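Local coordinates for protein tyrosine--tRNA ligase (Archaeoglobus fulgidus, PDB 2CYB) that binds L-tyrosine and probably attaches it to tRNA(Tyr) in two steps, by way of a tyrosyl-adenylate made with ATP, at residues I45-M50 / K256-P261; R130-N135 / R188-R193; D172-G177 / K182-A187; P250-A255 / A281-L286. One frame throughout, in Å; residues are numbered along the deposited sequence.

Contact 1. Residues I45-M50 / K256-P261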
loop_
_atom_site.group_PDB
_atom_site.type_symbol
_atom_site.label_atom_id
_atom_site.label_comp_id
_atom_site.label_asym_id
_atom_site.label_seq_id
_atom_site.Cartn_x
_atom_site.Cartn_y
_atom_site.Cartn_z
ATOM N N ILE A 45 -11.659 4.368 -25.543
ATOM C CA ILE A 45 -10.904 3.216 -26.017
ATOM C C ILE A 45 -10.276 3.713 -27.320
ATOM O O ILE A 45 -10.979 4.234 -28.182
ATOM C CB ILE A 45 -11.838 2.020 -26.308
ATOM C CG1 ILE A 45 -12.571 1.599 -25.030
ATOM C CG2 ILE A 45 -11.041 0.858 -26.861
ATOM C CD1 ILE A 45 -11.649 1.210 -23.886
ATOM N N HIS A 46 -8.961 3.573 -27.461
ATOM C CA HIS A 46 -8.281 4.045 -28.664
ATOM C C HIS A 46 -7.377 2.997 -29.313
ATOM O O HIS A 46 -7.368 1.833 -28.912
ATOM C CB HIS A 46 -7.471 5.305 -28.343
ATOM C CG HIS A 46 -6.530 5.145 -27.193
ATOM N ND1 HIS A 46 -5.432 4.311 -27.236
ATOM C CD2 HIS A 46 -6.517 5.714 -25.964
ATOM C CE1 HIS A 46 -4.785 4.374 -26.089
ATOM N NE2 HIS A 46 -5.423 5.220 -25.297
ATOM N N LEU A 47 -6.623 3.413 -30.327
ATOM C CA LEU A 47 -5.739 2.495 -31.033
ATOM C C LEU A 47 -4.763 1.797 -30.103
ATOM O O LEU A 47 -4.371 0.658 -30.358
ATOM C CB LEU A 47 -4.971 3.227 -32.140
ATOM C CG LEU A 47 -5.837 3.669 -33.325
ATOM C CD1 LEU A 47 -4.973 4.361 -34.374
ATOM C CD2 LEU A 47 -6.526 2.458 -33.927
ATOM N N GLY A 48 -4.374 2.476 -29.028
ATOM C CA GLY A 48 -3.452 1.881 -28.075
ATOM C C GLY A 48 -4.039 0.609 -27.489
ATOM O O GLY A 48 -3.343 -0.396 -27.355
ATOM N N HIS A 49 -5.322 0.655 -27.135
ATOM C CA HIS A 49 -6.009 -0.509 -26.581
ATOM C C HIS A 49 -6.081 -1.590 -27.643
ATOM O O HIS A 49 -5.869 -2.770 -27.361
ATOM C CB HIS A 49 -7.438 -0.152 -26.172
ATOM C CG HIS A 49 -7.521 0.822 -25.044
ATOM N ND1 HIS A 49 -7.491 0.437 -23.720
ATOM C CD2 HIS A 49 -7.608 2.172 -25.040
ATOM C CE1 HIS A 49 -7.557 1.510 -22.952
ATOM N NE2 HIS A 49 -7.629 2.576 -23.729
ATOM N N MET A 50 -6.402 -1.176 -28.867
ATOM C CA MET A 50 -6.525 -2.106 -29.984
ATOM C C MET A 50 -5.213 -2.834 -30.266
ATOM O O MET A 50 -5.205 -3.900 -30.873
ATOM C CB MET A 50 -7.020 -1.361 -31.228
ATOM C CG MET A 50 -8.430 -0.805 -31.061
ATOM S SD MET A 50 -9.058 0.149 -32.456
ATOM C CE MET A 50 -9.013 1.795 -31.795
ATOM N N LYS A 256 0.594 -1.448 -40.058
ATOM C CA LYS A 256 1.288 -2.594 -39.488
ATOM C C LYS A 256 0.566 -3.316 -38.352
ATOM O O LYS A 256 0.434 -4.542 -38.376
ATOM C CB LYS A 256 2.677 -2.169 -38.998
ATOM C CG LYS A 256 3.539 -3.322 -38.478
ATOM C CD LYS A 256 4.870 -2.815 -37.928
ATOM C CE LYS A 256 5.736 -3.951 -37.400
ATOM N NZ LYS A 256 6.082 -4.935 -38.470
ATOM N N TYR A 257 0.082 -2.561 -37.371
ATOM C CA TYR A 257 -0.562 -3.154 -36.200
ATOM C C TYR A 257 -2.061 -3.411 -36.243
ATOM O O TYR A 257 -2.549 -4.329 -35.579
ATOM C CB TYR A 257 -0.230 -2.302 -34.972
ATOM C CG TYR A 257 1.254 -2.220 -34.706
ATOM C CD1 TYR A 257 1.972 -3.351 -34.309
ATOM C CD2 TYR A 257 1.956 -1.035 -34.910
ATOM C CE1 TYR A 257 3.350 -3.306 -34.134
ATOM C CE2 TYR A 257 3.331 -0.975 -34.737
ATOM C CZ TYR A 257 4.025 -2.118 -34.352
ATOM O OH TYR A 257 5.387 -2.075 -34.217
ATOM N N HIS A 258 -2.802 -2.631 -37.020
ATOM C CA HIS A 258 -4.248 -2.825 -37.056
ATOM C C HIS A 258 -4.841 -3.335 -38.363
ATOM O O HIS A 258 -5.623 -4.285 -38.370
ATOM C CB HIS A 258 -4.960 -1.518 -36.670
ATOM C CG HIS A 258 -4.487 -0.934 -35.372
ATOM N ND1 HIS A 258 -3.434 -0.048 -35.293
ATOM C CD2 HIS A 258 -4.893 -1.151 -34.098
ATOM C CE1 HIS A 258 -3.210 0.255 -34.026
ATOM N NE2 HIS A 258 -4.079 -0.403 -33.281
ATOM N N ILE A 259 -4.475 -2.705 -39.472
ATOM C CA ILE A 259 -5.050 -3.085 -40.753
ATOM C C ILE A 259 -4.597 -4.422 -41.327
ATOM O O ILE A 259 -5.427 -5.294 -41.583
ATOM C CB ILE A 259 -4.822 -1.966 -41.785
ATOM C CG1 ILE A 259 -5.350 -0.640 -41.213
ATOM C CG2 ILE A 259 -5.562 -2.296 -43.082
ATOM C CD1 ILE A 259 -4.918 0.597 -41.989
ATOM N N LEU A 260 -3.297 -4.595 -41.536
ATOM C CA LEU A 260 -2.812 -5.854 -42.096
ATOM C C LEU A 260 -3.182 -7.079 -41.253
ATOM O O LEU A 260 -3.607 -8.100 -41.796
ATOM C CB LEU A 260 -1.301 -5.779 -42.330
ATOM C CG LEU A 260 -0.957 -4.934 -43.563
ATOM C CD1 LEU A 260 0.518 -4.594 -43.570
ATOM C CD2 LEU A 260 -1.356 -5.696 -44.829
ATOM N N PRO A 261 -3.028 -7.000 -39.919
ATOM C CA PRO A 261 -3.384 -8.164 -39.095
ATOM C C PRO A 261 -4.864 -8.513 -39.184
ATOM O O PRO A 261 -5.243 -9.679 -39.096
ATOM C CB PRO A 261 -2.981 -7.723 -37.689
ATOM C CG PRO A 261 -1.759 -6.889 -37.955
ATOM C CD PRO A 261 -2.218 -6.041 -39.143
#
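The imidazole of His258 reaches from helix 250-263 into the first turn of helix 47-61, where Leu47 and Met50 take it up from different sides. His258 buries by far the most surface here. With its CG set anti to the carbonyl carbon (chi1 -53°), the ring lies against the first turn of the other helix, and NE2 donates to Leu47 O over 3.1 Å. The N-H...O angle is 154°, and NE2 approaches somewhat tilted from the carbonyl plane, while the oxygen stays close to the plane of the imidazole. Leu47 thus grips the ring twice: its carbonyl takes the N-H, and its CD2 methyl sits over one face, 3.9 Å from the ring centroid and 11° off the normal, a CH-pi contact. Met50 comes in at the edge, its CB 3.6 Å from His258 CD2, whereas its sulfur lies oblique to the ring. A phenylalanine in place of His258 would have no N-H to give, and Leu47 O would probably lose this buried donor at the start of its helix. Leu47 also packs on Leu308 of helix 297-319. Just before the helix, His46 acts as N-cap: its ND1 accepts Gly48 N at 2.8 Å in the plane of its own ring, and His49 CD2 lies over one face of that ring. Residues 46-49, His-Leu-Gly-His, are this enzyme's version of the HIGH signature of class I aminoacyl-tRNA synthetases, here touched through Leu47 and Met50 by a helix some 200 residues further along the chain.

Contact 2. Residues R130-N135 / R188-R193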
loop_
_atom_site.group_PDB
_atom_site.type_symbol
_atom_site.label_atom_id
_atom_site.label_comp_id
_atom_site.label_asym_id
_atom_site.label_seq_id
_atom_site.Cartn_x
_atom_site.Cartn_y
_atom_site.Cartn_z
ATOM N N ARG A 130 5.689 -6.715 1.826
ATOM C CA ARG A 130 6.741 -6.969 2.804
ATOM C C ARG A 130 8.081 -7.325 2.152
ATOM O O ARG A 130 9.139 -7.044 2.718
ATOM C CB ARG A 130 6.302 -8.102 3.743
ATOM C CG ARG A 130 7.420 -8.732 4.569
ATOM C CD ARG A 130 7.946 -7.789 5.621
ATOM N NE ARG A 130 8.967 -8.423 6.458
ATOM C CZ ARG A 130 10.268 -8.434 6.182
ATOM N NH1 ARG A 130 11.116 -9.035 7.008
ATOM N NH2 ARG A 130 10.727 -7.836 5.091
ATOM N N ILE A 131 8.042 -7.929 0.965
ATOM C CA ILE A 131 9.287 -8.316 0.295
ATOM C C ILE A 131 9.698 -7.425 -0.873
ATOM O O ILE A 131 10.714 -7.673 -1.521
ATOM C CB ILE A 131 9.223 -9.792 -0.193
ATOM C CG1 ILE A 131 8.202 -9.948 -1.325
ATOM C CG2 ILE A 131 8.802 -10.690 0.966
ATOM C CD1 ILE A 131 8.206 -11.332 -1.981
ATOM N N THR A 132 8.924 -6.378 -1.132
ATOM C CA THR A 132 9.224 -5.468 -2.228
ATOM C C THR A 132 9.680 -4.101 -1.702
ATOM O O THR A 132 8.967 -3.459 -0.940
ATOM C CB THR A 132 7.974 -5.279 -3.119
ATOM O OG1 THR A 132 7.541 -6.555 -3.603
ATOM C CG2 THR A 132 8.285 -4.365 -4.295
ATOM N N THR A 133 10.873 -3.658 -2.086
ATOM C CA THR A 133 11.335 -2.350 -1.634
ATOM C C THR A 133 10.471 -1.260 -2.263
ATOM O O THR A 133 9.947 -1.421 -3.367
ATOM C CB THR A 133 12.812 -2.074 -2.040
ATOM O OG1 THR A 133 12.916 -2.030 -3.470
ATOM C CG2 THR A 133 13.728 -3.150 -1.498
ATOM N N LEU A 134 10.299 -0.156 -1.544
ATOM C CA LEU A 134 9.538 0.969 -2.067
ATOM C C LEU A 134 10.207 1.425 -3.375
ATOM O O LEU A 134 9.544 1.772 -4.341
ATOM C CB LEU A 134 9.534 2.121 -1.059
ATOM C CG LEU A 134 8.890 3.423 -1.548
ATOM C CD1 LEU A 134 7.444 3.159 -1.998
ATOM C CD2 LEU A 134 8.930 4.461 -0.434
ATOM N N ASN A 135 11.535 1.407 -3.386
ATOM C CA ASN A 135 12.299 1.812 -4.557
ATOM C C ASN A 135 11.911 1.023 -5.814
ATOM O O ASN A 135 11.640 1.606 -6.867
ATOM C CB ASN A 135 13.791 1.625 -4.281
ATOM C CG ASN A 135 14.661 2.152 -5.398
ATOM O OD1 ASN A 135 15.831 1.788 -5.508
ATOM N ND2 ASN A 135 14.101 3.024 -6.228
ATOM N N ARG A 188 7.813 -11.679 -12.075
ATOM C CA ARG A 188 8.678 -12.837 -12.309
ATOM C C ARG A 188 9.612 -13.111 -11.129
ATOM O O ARG A 188 9.898 -14.264 -10.806
ATOM C CB ARG A 188 9.520 -12.635 -13.585
ATOM C CG ARG A 188 8.727 -12.732 -14.892
ATOM C CD ARG A 188 9.603 -12.417 -16.107
ATOM N NE ARG A 188 10.727 -13.347 -16.270
ATOM C CZ ARG A 188 10.645 -14.550 -16.836
ATOM N NH1 ARG A 188 9.491 -15.001 -17.305
ATOM N NH2 ARG A 188 11.731 -15.302 -16.947
ATOM N N GLU A 189 10.073 -12.052 -10.478
ATOM C CA GLU A 189 10.993 -12.191 -9.358
ATOM C C GLU A 189 10.321 -12.478 -8.010
ATOM O O GLU A 189 10.827 -13.277 -7.219
ATOM C CB GLU A 189 11.858 -10.931 -9.246
ATOM C CG GLU A 189 12.942 -10.998 -8.189
ATOM C CD GLU A 189 13.801 -9.748 -8.153
ATOM O OE1 GLU A 189 14.400 -9.404 -9.192
ATOM O OE2 GLU A 189 13.882 -9.108 -7.083
ATOM N N ASN A 190 9.175 -11.851 -7.766
ATOM C CA ASN A 190 8.474 -12.004 -6.493
ATOM C C ASN A 190 7.408 -13.085 -6.371
ATOM O O ASN A 190 7.236 -13.648 -5.290
ATOM C CB ASN A 190 7.856 -10.663 -6.091
ATOM C CG ASN A 190 8.881 -9.700 -5.544
ATOM O OD1 ASN A 190 10.077 -9.847 -5.785
ATOM N ND2 ASN A 190 8.417 -8.700 -4.809
ATOM N N LEU A 191 6.689 -13.373 -7.453
ATOM C CA LEU A 191 5.636 -14.381 -7.388
ATOM C C LEU A 191 6.117 -15.741 -6.880
ATOM O O LEU A 191 5.420 -16.391 -6.107
ATOM C CB LEU A 191 4.942 -14.543 -8.740
ATOM C CG LEU A 191 4.058 -13.350 -9.142
ATOM C CD1 LEU A 191 3.297 -13.682 -10.403
ATOM C CD2 LEU A 191 3.082 -13.024 -8.022
ATOM N N PRO A 192 7.317 -16.182 -7.291
ATOM C CA PRO A 192 7.760 -17.486 -6.792
ATOM C C PRO A 192 7.896 -17.501 -5.267
ATOM O O PRO A 192 7.688 -18.535 -4.634
ATOM C CB PRO A 192 9.102 -17.690 -7.495
ATOM C CG PRO A 192 8.924 -16.943 -8.796
ATOM C CD PRO A 192 8.247 -15.668 -8.317
ATOM N N ARG A 193 8.237 -16.352 -4.685
ATOM C CA ARG A 193 8.401 -16.254 -3.240
ATOM C C ARG A 193 7.074 -16.457 -2.523
ATOM O O ARG A 193 7.045 -16.721 -1.318
ATOM C CB ARG A 193 8.999 -14.905 -2.854
ATOM C CG ARG A 193 10.396 -14.664 -3.403
ATOM C CD ARG A 193 11.417 -15.597 -2.774
ATOM N NE ARG A 193 12.777 -15.263 -3.190
ATOM C CZ ARG A 193 13.873 -15.730 -2.608
ATOM N NH1 ARG A 193 13.777 -16.560 -1.571
ATOM N NH2 ARG A 193 15.068 -15.356 -3.055
#
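The side chains of Ile131 and Asn190 approach from opposing sides between the C-terminal parts of helices 119-131 and 181-190, and most of what passes between the segments 130-135 and 188-193 is van der Waals contact. Ile131 has CG1 placed between the backbone N and the carbonyl carbon (chi1 68°), a crowded position that sends the longer branch out across the gap. CG1 comes to 3.7 Å from Asn190 ND2. The terminal CD1 goes further, lying 4.0 Å from Asn190 CG and 3.8 Å from Arg193 CB; Arg193 offers just this first carbon and then bends away. The polar approach is less clear. Thr132 OG1 lies 2.6 Å from Asn190 ND2, but the angle is poor and no hydrogen bond can be counted between them. The firm partner of that hydroxyl is Met128 O, four residues earlier. Thr132 CB, 3.8 Å from Asn190 ND2, adds carbon contact to the same amide. With an alanine at Asn190 the amide would be missing, and a gap would probably open in front of Ile131 CG1 and beside the Thr132 hydroxyl. The segment 130-135 lies in the dimer interface, where Thr132 packs on Val153 of the second subunit and Arg130 forms a salt bridge with Glu79 of that chain; Thr132 and Leu134 also make backbone hydrogen bonds to it. Within its own chain, helix 154-168 lies alongside, touching Thr132 through Leu160 and Leu191 through Leu164.

Contact 3. Residues D172-G177 / K182-A187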
loop_
_atom_site.group_PDB
_atom_site.type_symbol
_atom_site.label_atom_id
_atom_site.label_comp_id
_atom_site.label_asym_id
_atom_site.label_seq_id
_atom_site.Cartn_x
_atom_site.Cartn_y
_atom_site.Cartn_z
ATOM N N ASP A 172 -0.688 -17.790 -17.637
ATOM C CA ASP A 172 0.599 -18.354 -18.031
ATOM C C ASP A 172 1.397 -17.328 -18.819
ATOM O O ASP A 172 2.626 -17.293 -18.747
ATOM C CB ASP A 172 0.390 -19.602 -18.894
ATOM C CG ASP A 172 -0.366 -20.684 -18.162
ATOM O OD1 ASP A 172 -1.481 -21.048 -18.601
ATOM O OD2 ASP A 172 0.158 -21.160 -17.135
ATOM N N LEU A 173 0.681 -16.497 -19.571
ATOM C CA LEU A 173 1.298 -15.465 -20.396
ATOM C C LEU A 173 0.692 -14.091 -20.118
ATOM O O LEU A 173 -0.485 -13.852 -20.389
ATOM C CB LEU A 173 1.122 -15.808 -21.882
ATOM C CG LEU A 173 1.655 -14.782 -22.890
ATOM C CD1 LEU A 173 3.167 -14.712 -22.802
ATOM C CD2 LEU A 173 1.222 -15.167 -24.295
ATOM N N ALA A 174 1.503 -13.194 -19.567
ATOM C CA ALA A 174 1.052 -11.832 -19.274
ATOM C C ALA A 174 1.360 -10.970 -20.497
ATOM O O ALA A 174 2.515 -10.835 -20.884
ATOM C CB ALA A 174 1.789 -11.284 -18.054
ATOM N N VAL A 175 0.329 -10.388 -21.091
ATOM C CA VAL A 175 0.501 -9.540 -22.263
ATOM C C VAL A 175 0.291 -8.073 -21.879
ATOM O O VAL A 175 -0.623 -7.748 -21.123
ATOM C CB VAL A 175 -0.519 -9.902 -23.370
ATOM C CG1 VAL A 175 -0.319 -9.000 -24.574
ATOM C CG2 VAL A 175 -0.362 -11.367 -23.776
ATOM N N GLY A 176 1.142 -7.193 -22.395
ATOM C CA GLY A 176 0.984 -5.780 -22.101
ATOM C C GLY A 176 1.966 -4.941 -22.885
ATOM O O GLY A 176 2.882 -5.474 -23.514
ATOM N N GLY A 177 1.769 -3.628 -22.870
ATOM C CA GLY A 177 2.698 -2.768 -23.568
ATOM C C GLY A 177 4.045 -2.895 -22.877
ATOM O O GLY A 177 4.125 -3.322 -21.723
ATOM N N LYS A 182 8.702 -3.357 -16.251
ATOM C CA LYS A 182 9.219 -3.403 -14.893
ATOM C C LYS A 182 8.266 -4.096 -13.933
ATOM O O LYS A 182 8.706 -4.812 -13.036
ATOM C CB LYS A 182 9.556 -1.997 -14.387
ATOM C CG LYS A 182 10.742 -1.372 -15.119
ATOM C CD LYS A 182 11.475 -0.373 -14.244
ATOM C CE LYS A 182 12.695 0.195 -14.960
ATOM N NZ LYS A 182 13.413 1.220 -14.148
ATOM N N ILE A 183 6.966 -3.881 -14.111
ATOM C CA ILE A 183 5.990 -4.536 -13.258
ATOM C C ILE A 183 6.056 -6.040 -13.532
ATOM O O ILE A 183 6.038 -6.850 -12.609
ATOM C CB ILE A 183 4.566 -3.994 -13.512
ATOM C CG1 ILE A 183 4.466 -2.553 -12.996
ATOM C CG2 ILE A 183 3.536 -4.881 -12.818
ATOM C CD1 ILE A 183 3.128 -1.864 -13.304
ATOM N N HIS A 184 6.165 -6.420 -14.801
ATOM C CA HIS A 184 6.252 -7.833 -15.126
ATOM C C HIS A 184 7.530 -8.462 -14.585
ATOM O O HIS A 184 7.522 -9.620 -14.173
ATOM C CB HIS A 184 6.143 -8.050 -16.637
ATOM C CG HIS A 184 4.750 -7.899 -17.161
ATOM N ND1 HIS A 184 4.453 -7.918 -18.506
ATOM C CD2 HIS A 184 3.569 -7.743 -16.515
ATOM C CE1 HIS A 184 3.147 -7.779 -18.667
ATOM N NE2 HIS A 184 2.589 -7.672 -17.474
ATOM N N MET A 185 8.634 -7.722 -14.572
ATOM C CA MET A 185 9.858 -8.308 -14.031
ATOM C C MET A 185 9.692 -8.497 -12.525
ATOM O O MET A 185 10.163 -9.488 -11.954
ATOM C CB MET A 185 11.072 -7.426 -14.325
ATOM C CG MET A 185 11.408 -7.314 -15.812
ATOM S SD MET A 185 11.620 -8.926 -16.633
ATOM C CE MET A 185 9.999 -9.138 -17.392
ATOM N N LEU A 186 9.021 -7.548 -11.881
ATOM C CA LEU A 186 8.786 -7.648 -10.448
ATOM C C LEU A 186 7.961 -8.910 -10.179
ATOM O O LEU A 186 8.208 -9.629 -9.213
ATOM C CB LEU A 186 8.044 -6.399 -9.953
ATOM C CG LEU A 186 7.508 -6.354 -8.516
ATOM C CD1 LEU A 186 8.628 -6.593 -7.525
ATOM C CD2 LEU A 186 6.871 -4.997 -8.266
ATOM N N ALA A 187 6.984 -9.179 -11.041
ATOM C CA ALA A 187 6.143 -10.362 -10.895
ATOM C C ALA A 187 6.996 -11.624 -11.027
ATOM O O ALA A 187 6.925 -12.529 -10.187
ATOM C CB ALA A 187 5.045 -10.361 -11.956
#
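His184 carries its CG anti to the carbonyl carbon (chi1 -75°), and a second torsion of 173° then turns the ring so that Ala174 of the neighbouring strand lies over one face. The CB of Ala174 stands 3.7 Å from His184 NE2, displaced toward the rim, and 4.0 Å from the ring centroid, which makes a CH-pi contact. The next two residues of the strand meet the ring edge: Gly176 N and the carbonyl carbon of Val175 lie near its plane, with Gly176 N 4.3 Å from His184 CE1. A CB at Gly176 would point toward the imidazole; the glycine presents only backbone there. No hydrogen bond links the two segments; His184 ND1 is instead hydrogen-bonded to His203 NE2, the two rings nearly parallel. This buried site backs the amino-acid pocket: the side chain of His184 is about 6 Å from the bound tyrosine and about 4 Å from that of Gln162, and the side chain of Ala174 about 4 Å from that of Tyr36. Strand 173-177 and the helical segment 182-187 run nearly antiparallel, at 158° with a closest approach of 10.3 Å between their axes, within the first two elements of a beta-alpha-beta unit in the Rossmann fold. Strand 200-204 completes the unit beside strand 173-177, and helix 154-168 packs on Ala174 and Ala187.

Contact 4. Residues P250-A255 / A281-L286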
loop_
_atom_site.group_PDB
_atom_site.type_symbol
_atom_site.label_atom_id
_atom_site.label_comp_id
_atom_site.label_asym_id
_atom_site.label_seq_id
_atom_site.Cartn_x
_atom_site.Cartn_y
_atom_site.Cartn_z
ATOM N N PRO A 250 3.395 7.110 -37.529
ATOM C CA PRO A 250 2.036 6.853 -37.041
ATOM C C PRO A 250 1.105 6.181 -38.039
ATOM O O PRO A 250 0.313 5.316 -37.673
ATOM C CB PRO A 250 1.539 8.247 -36.659
ATOM C CG PRO A 250 2.791 8.962 -36.290
ATOM C CD PRO A 250 3.739 8.533 -37.362
ATOM N N ILE A 251 1.183 6.596 -39.298
ATOM C CA ILE A 251 0.326 6.025 -40.324
ATOM C C ILE A 251 0.774 4.609 -40.676
ATOM O O ILE A 251 -0.054 3.702 -40.795
ATOM C CB ILE A 251 0.321 6.918 -41.588
ATOM C CG1 ILE A 251 -0.095 8.334 -41.192
ATOM C CG2 ILE A 251 -0.637 6.363 -42.632
ATOM C CD1 ILE A 251 -1.411 8.396 -40.429
ATOM N N LEU A 252 2.080 4.423 -40.835
ATOM C CA LEU A 252 2.608 3.103 -41.145
ATOM C C LEU A 252 2.277 2.160 -39.994
ATOM O O LEU A 252 1.974 0.984 -40.210
ATOM C CB LEU A 252 4.119 3.161 -41.349
ATOM C CG LEU A 252 4.572 3.539 -42.759
ATOM C CD1 LEU A 252 6.091 3.568 -42.813
ATOM C CD2 LEU A 252 4.025 2.527 -43.758
ATOM N N ASP A 253 2.322 2.685 -38.772
ATOM C CA ASP A 253 2.021 1.882 -37.595
ATOM C C ASP A 253 0.596 1.363 -37.634
ATOM O O ASP A 253 0.351 0.210 -37.287
ATOM C CB ASP A 253 2.246 2.687 -36.305
ATOM C CG ASP A 253 3.722 2.833 -35.957
ATOM O OD1 ASP A 253 4.056 3.661 -35.078
ATOM O OD2 ASP A 253 4.550 2.117 -36.558
ATOM N N ILE A 254 -0.349 2.197 -38.055
ATOM C CA ILE A 254 -1.730 1.740 -38.117
ATOM C C ILE A 254 -1.838 0.626 -39.156
ATOM O O ILE A 254 -2.570 -0.344 -38.966
ATOM C CB ILE A 254 -2.695 2.890 -38.467
ATOM C CG1 ILE A 254 -2.655 3.941 -37.352
ATOM C CG2 ILE A 254 -4.116 2.347 -38.642
ATOM C CD1 ILE A 254 -3.517 5.170 -37.628
ATOM N N ALA A 255 -1.109 0.761 -40.258
ATOM C CA ALA A 255 -1.144 -0.278 -41.279
ATOM C C ALA A 255 -0.555 -1.572 -40.711
ATOM O O ALA A 255 -1.132 -2.650 -40.857
ATOM C CB ALA A 255 -0.344 0.158 -42.500
ATOM N N ALA A 281 0.245 -7.252 -49.684
ATOM C CA ALA A 281 -0.112 -8.451 -48.941
ATOM C C ALA A 281 0.674 -8.592 -47.645
ATOM O O ALA A 281 0.398 -9.482 -46.843
ATOM C CB ALA A 281 0.099 -9.683 -49.821
ATOM N N SER A 282 1.662 -7.730 -47.442
ATOM C CA SER A 282 2.459 -7.782 -46.223
ATOM C C SER A 282 2.957 -6.385 -45.902
ATOM O O SER A 282 3.034 -5.530 -46.782
ATOM C CB SER A 282 3.654 -8.722 -46.393
ATOM O OG SER A 282 4.644 -8.125 -47.211
ATOM N N PHE A 283 3.301 -6.153 -44.642
ATOM C CA PHE A 283 3.782 -4.845 -44.245
ATOM C C PHE A 283 5.158 -4.581 -44.818
ATOM O O PHE A 283 5.477 -3.454 -45.185
ATOM C CB PHE A 283 3.834 -4.714 -42.717
ATOM C CG PHE A 283 4.417 -3.413 -42.258
ATOM C CD1 PHE A 283 5.743 -3.333 -41.858
ATOM C CD2 PHE A 283 3.659 -2.248 -42.300
ATOM C CE1 PHE A 283 6.313 -2.110 -41.511
ATOM C CE2 PHE A 283 4.221 -1.020 -41.955
ATOM C CZ PHE A 283 5.551 -0.954 -41.561
ATOM N N GLU A 284 5.980 -5.620 -44.898
ATOM C CA GLU A 284 7.320 -5.438 -45.432
ATOM C C GLU A 284 7.266 -4.940 -46.878
ATOM O O GLU A 284 8.114 -4.160 -47.297
ATOM C CB GLU A 284 8.110 -6.744 -45.349
ATOM C CG GLU A 284 9.614 -6.550 -45.484
ATOM C CD GLU A 284 10.154 -5.482 -44.538
ATOM O OE1 GLU A 284 9.889 -4.284 -44.775
ATOM O OE2 GLU A 284 10.838 -5.841 -43.554
ATOM N N GLU A 285 6.265 -5.386 -47.630
ATOM C CA GLU A 285 6.107 -4.960 -49.023
ATOM C C GLU A 285 5.712 -3.483 -49.046
ATOM O O GLU A 285 6.242 -2.691 -49.826
ATOM C CB GLU A 285 5.010 -5.777 -49.716
ATOM C CG GLU A 285 5.324 -7.255 -49.900
ATOM C CD GLU A 285 4.143 -8.037 -50.455
ATOM O OE1 GLU A 285 4.278 -9.264 -50.641
ATOM O OE2 GLU A 285 3.080 -7.425 -50.705
ATOM N N LEU A 286 4.769 -3.129 -48.180
ATOM C CA LEU A 286 4.285 -1.759 -48.073
ATOM C C LEU A 286 5.431 -0.863 -47.627
ATOM O O LEU A 286 5.714 0.155 -48.255
ATOM C CB LEU A 286 3.131 -1.703 -47.063
ATOM C CG LEU A 286 2.328 -0.413 -46.873
ATOM C CD1 LEU A 286 1.153 -0.687 -45.949
ATOM C CD2 LEU A 286 3.199 0.677 -46.294
#
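Leu252 and Leu286 run alongside each other, pointing opposite ways, where helix 250-263 meets helix 283-292, a helix-helix contact in the helical C-terminal part of the chain, beyond the KMSKS region. The tips pass very closely: Leu252 CD2 and Leu286 CD2 are 3.2 Å apart, tighter than usual for two methyl groups. Leu286 and Phe283 share one setting, each with CG anti to its backbone N (chi1 -173° and 176°), and both side chains therefore reach across to the first helix from neighbouring turns. The side chain of Phe283 lies roughly perpendicular to that of Leu252. Its CE2 lies 4.0 Å from Leu252 CD2 and nearer still to the backbone, 3.5 Å from Leu252 O, so that this one leucine meets the ring with both its methyl and its carbonyl. Leu286 also covers Ala255, whose CB points at the other helix and lies 3.9 Å from Leu286 CD1. The backbones come nearest at Ala255 and Phe283, with 7.3 Å between their CA atoms. The contact is wholly hydrophobic in its side chains and extends into a larger core: Leu300 of helix 297-319 packs on Leu252, and Leu295 on Leu286, while further along helix 250-263 Lys256 packs on the ring of Phe283 and Leu260 on its backbone end. Polar bonds fix the start of the second helix. Ser282 OG, at the N-cap, accepts from Glu285 N at 3.2 Å, and the carboxylate of Glu285 folds back so that Ala281 N donates to its OE2 over 3.0 Å, from above the carboxylate plane.

In the fold
The four contacts form two pairs on two shared helices. Contacts 2 and 3 both use helix 181-190, their centres about 13 Å apart, on the Rossmann-fold side that holds the tyrosine. Contacts 1 and 4 share helix 250-263; their centres are about 12 Å apart. Along the chain contact 3 is nested within contact 2, and contact 2 within contact 1, while contacts 1 and 4 cross. Contacts 2 and 4, about 40 Å between centres, lie on opposite sides of the chain's centre. Contact 1, its centre about 20 Å from that of contact 3, ties the two halves together: it joins the HIGH region of the catalytic fold to the C-terminal helices that contact 4 packs against each other.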